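Local coordinates for 457aa long hypothetical protein (Pyrococcus horikoshii, PDB 2CSU), which is of unknown function but combines a Rossmann-like CoA-binding domain with two domains of the succinyl-CoA ligase superfamily, at residues Met1-Lys9 against Val188-Tyr196; Val77-Glu86 against Glu112-Met122. All coordinates share one frame; numbering follows the deposited sequence.

Contact 1: residues Met1-Lys9 against Val188-Tyr196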
# COMPACT_ATOMS: atom_id res chain seq x y z
N MSE A 1 -25.28 -13.68 -24.90
CA MSE A 1 -24.14 -13.07 -25.58
C MSE A 1 -23.06 -12.64 -24.58
O MSE A 1 -23.32 -11.98 -23.58
CB MSE A 1 -24.65 -11.85 -26.35
CG MSE A 1 -25.72 -12.22 -27.39
SE MSE A 1 -25.55 -11.27 -28.91
CE MSE A 1 -25.71 -9.63 -28.19
N LEU A 2 -21.82 -13.08 -24.87
CA LEU A 2 -20.71 -12.71 -24.00
C LEU A 2 -20.87 -13.30 -22.60
O LEU A 2 -20.08 -13.05 -21.70
CB LEU A 2 -20.65 -11.18 -23.92
CG LEU A 2 -19.87 -10.57 -25.09
CD1 LEU A 2 -18.90 -9.47 -24.63
CD2 LEU A 2 -19.03 -11.59 -25.84
N ASP A 3 -21.96 -14.07 -22.43
CA ASP A 3 -22.18 -14.72 -21.14
C ASP A 3 -21.49 -16.08 -21.07
O ASP A 3 -20.99 -16.50 -20.04
CB ASP A 3 -23.68 -14.89 -20.94
CG ASP A 3 -23.94 -15.44 -19.55
OD1 ASP A 3 -23.43 -14.84 -18.60
OD2 ASP A 3 -24.64 -16.43 -19.42
N TYR A 4 -21.51 -16.74 -22.25
CA TYR A 4 -20.85 -18.04 -22.33
C TYR A 4 -19.36 -17.94 -22.02
O TYR A 4 -18.64 -18.92 -21.93
CB TYR A 4 -21.05 -18.59 -23.74
CG TYR A 4 -20.70 -17.54 -24.74
CD1 TYR A 4 -19.37 -17.25 -25.00
CD2 TYR A 4 -21.71 -16.85 -25.42
CE1 TYR A 4 -19.04 -16.28 -25.95
CE2 TYR A 4 -21.38 -15.88 -26.36
CZ TYR A 4 -20.05 -15.59 -26.62
OH TYR A 4 -19.71 -14.63 -27.55
N PHE A 5 -18.89 -16.68 -21.88
CA PHE A 5 -17.49 -16.46 -21.55
C PHE A 5 -17.22 -16.68 -20.06
O PHE A 5 -16.21 -17.24 -19.66
CB PHE A 5 -17.13 -15.03 -21.94
CG PHE A 5 -16.51 -15.01 -23.30
CD1 PHE A 5 -15.38 -15.78 -23.55
CD2 PHE A 5 -17.06 -14.22 -24.30
CE1 PHE A 5 -14.80 -15.76 -24.81
CE2 PHE A 5 -16.47 -14.21 -25.56
CZ PHE A 5 -15.34 -14.97 -25.83
N PHE A 6 -18.18 -16.16 -19.27
CA PHE A 6 -18.02 -16.18 -17.82
C PHE A 6 -18.89 -17.25 -17.16
O PHE A 6 -18.74 -17.56 -15.98
CB PHE A 6 -18.38 -14.79 -17.29
CG PHE A 6 -17.58 -13.75 -18.01
CD1 PHE A 6 -16.25 -13.54 -17.66
CD2 PHE A 6 -18.16 -13.01 -19.02
CE1 PHE A 6 -15.50 -12.59 -18.33
CE2 PHE A 6 -17.40 -12.05 -19.69
CZ PHE A 6 -16.07 -11.85 -19.35
N ASN A 7 -19.81 -17.87 -17.88
CA ASN A 7 -20.64 -18.93 -17.33
C ASN A 7 -20.79 -20.04 -18.37
O ASN A 7 -21.89 -20.40 -18.77
CB ASN A 7 -22.01 -18.35 -16.92
CG ASN A 7 -21.93 -17.56 -15.61
OD1 ASN A 7 -21.54 -18.11 -14.58
ND2 ASN A 7 -22.31 -16.28 -15.65
N PRO A 8 -19.65 -20.59 -18.83
CA PRO A 8 -19.64 -21.65 -19.84
C PRO A 8 -20.12 -23.01 -19.31
O PRO A 8 -19.89 -23.35 -18.15
CB PRO A 8 -18.18 -21.69 -20.29
CG PRO A 8 -17.44 -21.34 -19.03
CD PRO A 8 -18.27 -20.21 -18.45
N LYS A 9 -20.78 -23.76 -20.18
CA LYS A 9 -21.31 -25.08 -19.84
C LYS A 9 -20.36 -26.18 -20.27
O LYS A 9 -20.45 -27.32 -19.80
CB LYS A 9 -22.68 -25.28 -20.49
CG LYS A 9 -23.58 -24.05 -20.40
CD LYS A 9 -25.07 -24.43 -20.49
CE LYS A 9 -25.63 -24.21 -21.88
NZ LYS A 9 -26.80 -25.11 -22.14
N VAL A 188 -13.51 -8.83 -29.24
CA VAL A 188 -14.22 -8.26 -28.11
C VAL A 188 -13.39 -7.14 -27.46
O VAL A 188 -12.21 -7.29 -27.18
CB VAL A 188 -14.47 -9.38 -27.10
CG1 VAL A 188 -15.16 -8.82 -25.86
CG2 VAL A 188 -15.33 -10.46 -27.72
N ASP A 189 -14.04 -5.98 -27.26
CA ASP A 189 -13.31 -4.85 -26.67
C ASP A 189 -13.98 -4.32 -25.40
O ASP A 189 -14.92 -4.90 -24.88
CB ASP A 189 -13.20 -3.74 -27.72
CG ASP A 189 -14.59 -3.35 -28.21
OD1 ASP A 189 -15.55 -3.55 -27.46
OD2 ASP A 189 -14.71 -2.85 -29.33
N PHE A 190 -13.43 -3.21 -24.93
CA PHE A 190 -13.95 -2.55 -23.73
C PHE A 190 -15.45 -2.30 -23.85
O PHE A 190 -16.23 -2.67 -22.96
CB PHE A 190 -13.27 -1.19 -23.51
CG PHE A 190 -11.83 -1.28 -23.08
CD1 PHE A 190 -11.49 -1.93 -21.90
CD2 PHE A 190 -10.83 -0.69 -23.84
CE1 PHE A 190 -10.16 -1.99 -21.48
CE2 PHE A 190 -9.50 -0.74 -23.44
CZ PHE A 190 -9.17 -1.39 -22.25
N ALA A 191 -15.84 -1.67 -24.96
CA ALA A 191 -17.25 -1.32 -25.19
C ALA A 191 -18.20 -2.51 -25.09
O ALA A 191 -19.21 -2.44 -24.39
CB ALA A 191 -17.40 -0.68 -26.56
N GLU A 192 -17.89 -3.58 -25.81
CA GLU A 192 -18.74 -4.75 -25.78
C GLU A 192 -18.77 -5.34 -24.38
O GLU A 192 -19.80 -5.83 -23.94
CB GLU A 192 -18.25 -5.78 -26.80
CG GLU A 192 -18.75 -5.51 -28.22
CD GLU A 192 -17.72 -5.89 -29.29
OE1 GLU A 192 -17.22 -7.03 -29.26
OE2 GLU A 192 -17.42 -5.04 -30.16
N LEU A 193 -17.64 -5.28 -23.69
CA LEU A 193 -17.57 -5.81 -22.34
C LEU A 193 -18.39 -4.95 -21.38
O LEU A 193 -19.09 -5.47 -20.53
CB LEU A 193 -16.13 -5.92 -21.88
CG LEU A 193 -15.38 -7.11 -22.48
CD1 LEU A 193 -13.93 -7.06 -21.99
CD2 LEU A 193 -16.04 -8.43 -22.05
N MSE A 194 -18.30 -3.63 -21.53
CA MSE A 194 -19.05 -2.72 -20.68
C MSE A 194 -20.54 -2.89 -20.94
O MSE A 194 -21.35 -2.73 -20.02
CB MSE A 194 -18.66 -1.25 -20.93
CG MSE A 194 -17.36 -0.83 -20.26
SE MSE A 194 -16.76 0.85 -20.71
CE MSE A 194 -16.84 0.71 -22.28
N GLU A 195 -20.92 -3.20 -22.18
CA GLU A 195 -22.33 -3.39 -22.46
C GLU A 195 -22.83 -4.62 -21.71
O GLU A 195 -23.88 -4.59 -21.07
CB GLU A 195 -22.58 -3.57 -23.97
CG GLU A 195 -22.55 -2.25 -24.77
CD GLU A 195 -22.71 -2.45 -26.27
OE1 GLU A 195 -22.00 -3.30 -26.85
OE2 GLU A 195 -23.55 -1.74 -26.88
N TYR A 196 -22.07 -5.71 -21.77
CA TYR A 196 -22.48 -6.92 -21.07
C TYR A 196 -22.51 -6.74 -19.53
O TYR A 196 -23.48 -7.13 -18.87
CB TYR A 196 -21.55 -8.06 -21.45
CG TYR A 196 -21.55 -9.21 -20.47
CD1 TYR A 196 -22.60 -10.13 -20.45
CD2 TYR A 196 -20.50 -9.38 -19.58
CE1 TYR A 196 -22.59 -11.20 -19.56
CE2 TYR A 196 -20.48 -10.44 -18.68
CZ TYR A 196 -21.53 -11.34 -18.67
OH TYR A 196 -21.52 -12.38 -17.78

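Contact 2: residues Val77-Glu86 against Glu112-Met122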
# COMPACT_ATOMS: atom_id res chain seq x y z
N VAL A 77 -2.67 -21.97 -34.12
CA VAL A 77 -3.85 -21.20 -33.74
C VAL A 77 -4.94 -21.06 -34.80
O VAL A 77 -6.13 -21.14 -34.48
CB VAL A 77 -3.44 -19.80 -33.22
CG1 VAL A 77 -4.69 -18.96 -32.88
CG2 VAL A 77 -2.56 -19.95 -32.00
N LYS A 78 -4.56 -20.88 -36.05
CA LYS A 78 -5.48 -20.80 -37.19
C LYS A 78 -6.40 -22.01 -37.27
O LYS A 78 -7.61 -21.91 -37.18
CB LYS A 78 -4.65 -20.68 -38.47
CG LYS A 78 -5.19 -19.61 -39.41
CD LYS A 78 -4.93 -19.93 -40.88
CE LYS A 78 -3.72 -19.17 -41.44
NZ LYS A 78 -4.06 -18.58 -42.73
N ASP A 79 -5.73 -23.13 -37.51
CA ASP A 79 -6.45 -24.38 -37.67
C ASP A 79 -7.24 -24.78 -36.42
O ASP A 79 -8.29 -25.40 -36.52
CB ASP A 79 -5.48 -25.51 -38.04
CG ASP A 79 -6.20 -26.81 -38.31
OD1 ASP A 79 -7.12 -26.81 -39.17
OD2 ASP A 79 -5.85 -27.83 -37.67
N THR A 80 -6.73 -24.43 -35.24
CA THR A 80 -7.45 -24.74 -34.01
C THR A 80 -8.70 -23.88 -33.96
O THR A 80 -9.77 -24.33 -33.56
CB THR A 80 -6.57 -24.48 -32.76
OG1 THR A 80 -6.06 -23.14 -32.79
CG2 THR A 80 -5.41 -25.46 -32.71
N LEU A 81 -8.57 -22.62 -34.37
CA LEU A 81 -9.71 -21.72 -34.38
C LEU A 81 -10.79 -22.25 -35.31
O LEU A 81 -11.97 -22.25 -34.96
CB LEU A 81 -9.29 -20.33 -34.84
CG LEU A 81 -10.41 -19.29 -34.88
CD1 LEU A 81 -10.85 -18.96 -33.46
CD2 LEU A 81 -9.91 -18.02 -35.56
N ILE A 82 -10.39 -22.71 -36.50
CA ILE A 82 -11.34 -23.25 -37.47
C ILE A 82 -12.02 -24.49 -36.89
O ILE A 82 -13.23 -24.68 -37.04
CB ILE A 82 -10.63 -23.60 -38.81
CG1 ILE A 82 -10.12 -22.31 -39.46
CG2 ILE A 82 -11.60 -24.33 -39.78
CD1 ILE A 82 -9.41 -22.49 -40.80
N GLN A 83 -11.25 -25.35 -36.22
CA GLN A 83 -11.85 -26.53 -35.61
C GLN A 83 -12.94 -26.07 -34.62
O GLN A 83 -14.06 -26.57 -34.65
CB GLN A 83 -10.78 -27.36 -34.91
CG GLN A 83 -9.99 -28.30 -35.85
CD GLN A 83 -8.87 -29.05 -35.14
OE1 GLN A 83 -9.09 -29.66 -34.09
NE2 GLN A 83 -7.67 -29.01 -35.70
N CYS A 84 -12.61 -25.10 -33.77
CA CYS A 84 -13.61 -24.61 -32.82
C CYS A 84 -14.84 -24.17 -33.61
O CYS A 84 -15.98 -24.42 -33.20
CB CYS A 84 -13.05 -23.44 -32.01
SG CYS A 84 -11.77 -23.88 -30.83
N GLY A 85 -14.59 -23.53 -34.75
CA GLY A 85 -15.68 -23.07 -35.58
C GLY A 85 -16.63 -24.18 -36.01
O GLY A 85 -17.85 -24.05 -35.87
N GLU A 86 -16.08 -25.27 -36.54
CA GLU A 86 -16.90 -26.38 -36.99
C GLU A 86 -17.61 -27.04 -35.81
O GLU A 86 -18.75 -27.52 -35.93
CB GLU A 86 -16.01 -27.40 -37.70
CG GLU A 86 -15.02 -26.77 -38.68
CD GLU A 86 -14.08 -27.79 -39.33
OE1 GLU A 86 -13.61 -28.72 -38.62
OE2 GLU A 86 -13.80 -27.66 -40.54
N GLU A 112 -7.19 -12.03 -39.93
CA GLU A 112 -7.70 -13.25 -40.52
C GLU A 112 -8.35 -14.10 -39.44
O GLU A 112 -9.38 -14.74 -39.69
CB GLU A 112 -6.56 -14.02 -41.22
CG GLU A 112 -6.94 -15.37 -41.84
CD GLU A 112 -8.14 -15.31 -42.77
OE1 GLU A 112 -8.34 -14.27 -43.44
OE2 GLU A 112 -8.90 -16.30 -42.84
N LEU A 113 -7.78 -14.09 -38.24
CA LEU A 113 -8.34 -14.86 -37.12
C LEU A 113 -9.74 -14.32 -36.81
O LEU A 113 -10.67 -15.08 -36.59
CB LEU A 113 -7.49 -14.74 -35.85
CG LEU A 113 -6.09 -15.36 -35.75
CD1 LEU A 113 -5.59 -15.21 -34.31
CD2 LEU A 113 -6.14 -16.84 -36.12
N VAL A 114 -9.87 -13.00 -36.79
CA VAL A 114 -11.15 -12.36 -36.51
C VAL A 114 -12.14 -12.65 -37.63
O VAL A 114 -13.31 -12.95 -37.38
CB VAL A 114 -10.95 -10.84 -36.33
CG1 VAL A 114 -12.29 -10.14 -36.14
CG2 VAL A 114 -10.06 -10.59 -35.12
N GLU A 115 -11.65 -12.59 -38.86
CA GLU A 115 -12.48 -12.88 -40.02
C GLU A 115 -13.03 -14.30 -39.92
O GLU A 115 -14.21 -14.56 -40.20
CB GLU A 115 -11.65 -12.73 -41.31
CG GLU A 115 -12.43 -13.05 -42.58
CD GLU A 115 -11.76 -12.52 -43.84
OE1 GLU A 115 -10.97 -13.27 -44.47
OE2 GLU A 115 -12.02 -11.35 -44.19
N ILE A 116 -12.19 -15.24 -39.50
CA ILE A 116 -12.64 -16.62 -39.37
C ILE A 116 -13.70 -16.70 -38.28
O ILE A 116 -14.71 -17.38 -38.44
CB ILE A 116 -11.48 -17.57 -39.00
CG1 ILE A 116 -10.54 -17.72 -40.20
CG2 ILE A 116 -12.02 -18.92 -38.58
CD1 ILE A 116 -9.37 -18.69 -39.96
N ALA A 117 -13.48 -16.00 -37.18
CA ALA A 117 -14.45 -16.03 -36.09
C ALA A 117 -15.81 -15.53 -36.54
O ALA A 117 -16.81 -16.18 -36.29
CB ALA A 117 -13.95 -15.20 -34.91
N HIS A 118 -15.84 -14.38 -37.20
CA HIS A 118 -17.10 -13.82 -37.67
C HIS A 118 -17.85 -14.77 -38.59
O HIS A 118 -19.08 -14.81 -38.58
CB HIS A 118 -16.85 -12.47 -38.36
CG HIS A 118 -16.36 -11.39 -37.44
ND1 HIS A 118 -16.10 -11.62 -36.11
CD2 HIS A 118 -16.07 -10.09 -37.66
CE1 HIS A 118 -15.67 -10.50 -35.54
NE2 HIS A 118 -15.65 -9.56 -36.47
N LYS A 119 -17.11 -15.54 -39.38
CA LYS A 119 -17.73 -16.50 -40.28
C LYS A 119 -18.48 -17.58 -39.52
O LYS A 119 -19.58 -17.98 -39.92
CB LYS A 119 -16.67 -17.18 -41.16
CG LYS A 119 -17.21 -18.41 -41.87
CD LYS A 119 -16.18 -19.13 -42.71
CE LYS A 119 -16.82 -20.32 -43.43
NZ LYS A 119 -15.92 -20.96 -44.42
N TYR A 120 -17.88 -18.07 -38.44
CA TYR A 120 -18.50 -19.13 -37.65
C TYR A 120 -19.40 -18.59 -36.55
O TYR A 120 -20.02 -19.35 -35.81
CB TYR A 120 -17.42 -20.03 -37.04
CG TYR A 120 -16.79 -20.97 -38.04
CD1 TYR A 120 -17.44 -22.13 -38.44
CD2 TYR A 120 -15.53 -20.70 -38.60
CE1 TYR A 120 -16.87 -23.01 -39.35
CE2 TYR A 120 -14.95 -21.58 -39.52
CZ TYR A 120 -15.62 -22.73 -39.88
OH TYR A 120 -15.04 -23.63 -40.74
N GLY A 121 -19.49 -17.26 -36.46
CA GLY A 121 -20.29 -16.66 -35.39
C GLY A 121 -19.60 -16.76 -34.02
O GLY A 121 -20.23 -16.85 -32.97
N MSE A 122 -18.27 -16.77 -34.04
CA MSE A 122 -17.54 -16.84 -32.79
C MSE A 122 -16.99 -15.47 -32.38
O MSE A 122 -16.76 -14.58 -33.18
CB MSE A 122 -16.41 -17.85 -32.97
CG MSE A 122 -16.84 -19.08 -33.78
SE MSE A 122 -15.97 -20.57 -33.30
CE MSE A 122 -14.29 -19.95 -33.45
O HOH W 1 -19.37 -21.91 -34.36

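Contact 1: residues Met1-Lys9 against Val188-Tyr196
The N-terminal turn that leads into strand 10-14 packs here on helix 190-197 of the flavodoxin-like ligase domain, with Leu2, Asp3 and Phe6 gathered round Tyr196. Two unlike neighbours meet the Tyr196 ring from the same side. Over its centre sits the backbone O of Leu2, 3.7 Å above the plane, while Phe6 lies beyond its rim and runs in the opposite direction, its CD2 3.5 Å from Tyr196 CE2. These two rings are close to parallel, with planes at 14°, but slid so far apart that they barely overlap, their centroids 5.4 Å from each other. With CG anti to the backbone N (chi1 160°), Tyr196 reaches out to Asp3, and Tyr196 OH donates to Asp3 OD1 at 3.2 Å, meeting that oxygen's anti lone pair, the one turned away from OD2. The same OD1 takes a second, weak bond from Asn7 ND2. The contact thus joins the loop that enters the first strand of the parallel Rossmann-type sheet to a helix of the flavodoxin-like ligase domain. Asp189 caps that helix at its N-terminus: its OD1 accepts from Glu192 N at 2.9 Å. Further along the interface Leu2 CD1 fits among apolar groups, 4.0 Å from both Val188 CG1 and Leu193 CD2, and also 3.8 Å from the backbone O of Glu192. Leu193 CD2 in turn lies at the edge of the Phe6 ring. The Glu192 carboxylate has partners beyond the two segments, forming salt bridges with Arg123 and Lys218, and Phe6 also packs on Lys178 and Ile180 of strand 175-181.

Contact 2: residues Val77-Glu86 against Glu112-Met122
Leu81 of helix 74-87 and Ile116 of helix 104-120 meet in the middle of a pair of nearly parallel helices, whose axes approach to 9.6 Å at an angle of 8°. Such parallel neighbours are expected in a Rossmann-type fold, where successive beta-alpha units place helices side by side on one face of the sheet. Leu81 can be followed outward. Its CB points at the partner helix, and with CG anti to the backbone N (chi1 180°) the chain reaches into the groove, where CG lies 4.1 Å from Ile116 CG2. There it forks: CD1 meets the methyl CE of selenomethionine Met122 at 3.6 Å, whereas CD2 lies 3.2 Å from the backbone O of Leu113, a tight fit, and 3.8 Å from Ile116 CG2. Nearer the surface Ile82 crosses Ile116 at about a right angle. Toward the C-terminal end the backbones come nearest, Gly85 CA to Tyr120 CA 5.3 Å. Gly85 CA stands over the tyrosine ring in a CH-pi contact, 3.6 Å from the centroid and 22° off the normal, and Met122 SE lies 3.4 Å from the same CA. The second helix stops in a Schellman motif with Gly121 at C-prime; Met122 N bonds to Ala117 O, and the chain turns back so that the Met122 side chain enters the interface. Strands 67-70 and 91-94 lie beneath, touched by Val77, Cys84, Leu113 and Met122. A water bridges Gly85 O and Tyr120 O. Side chains meet mainly through carbon and selenium, with some backbone oxygens against CH groups, so cohesion probably rests mostly on shape and apolar burial.

In the fold
Contact 2 lies wholly within the CoA-binding domain, joining two helices on its parallel five-stranded sheet, whereas contact 1 ties the loop before strand 10-14 to helix 190-197 of the flavodoxin-like ligase domain. Their centres are 18 Å apart and their nearest atoms about 6 Å, so they do not touch. The connection runs through strand 123-125, which directly follows segment 112-122 and forms an outer edge of the sheet: Phe5 and Val188 of contact 1 both pack on Arg123, and Val188 shares a backbone hydrogen bond with Ile124. His118 also touches Asp187, next to segment 188-196. In sequence, both helices of contact 2 fall between the two segments of contact 1.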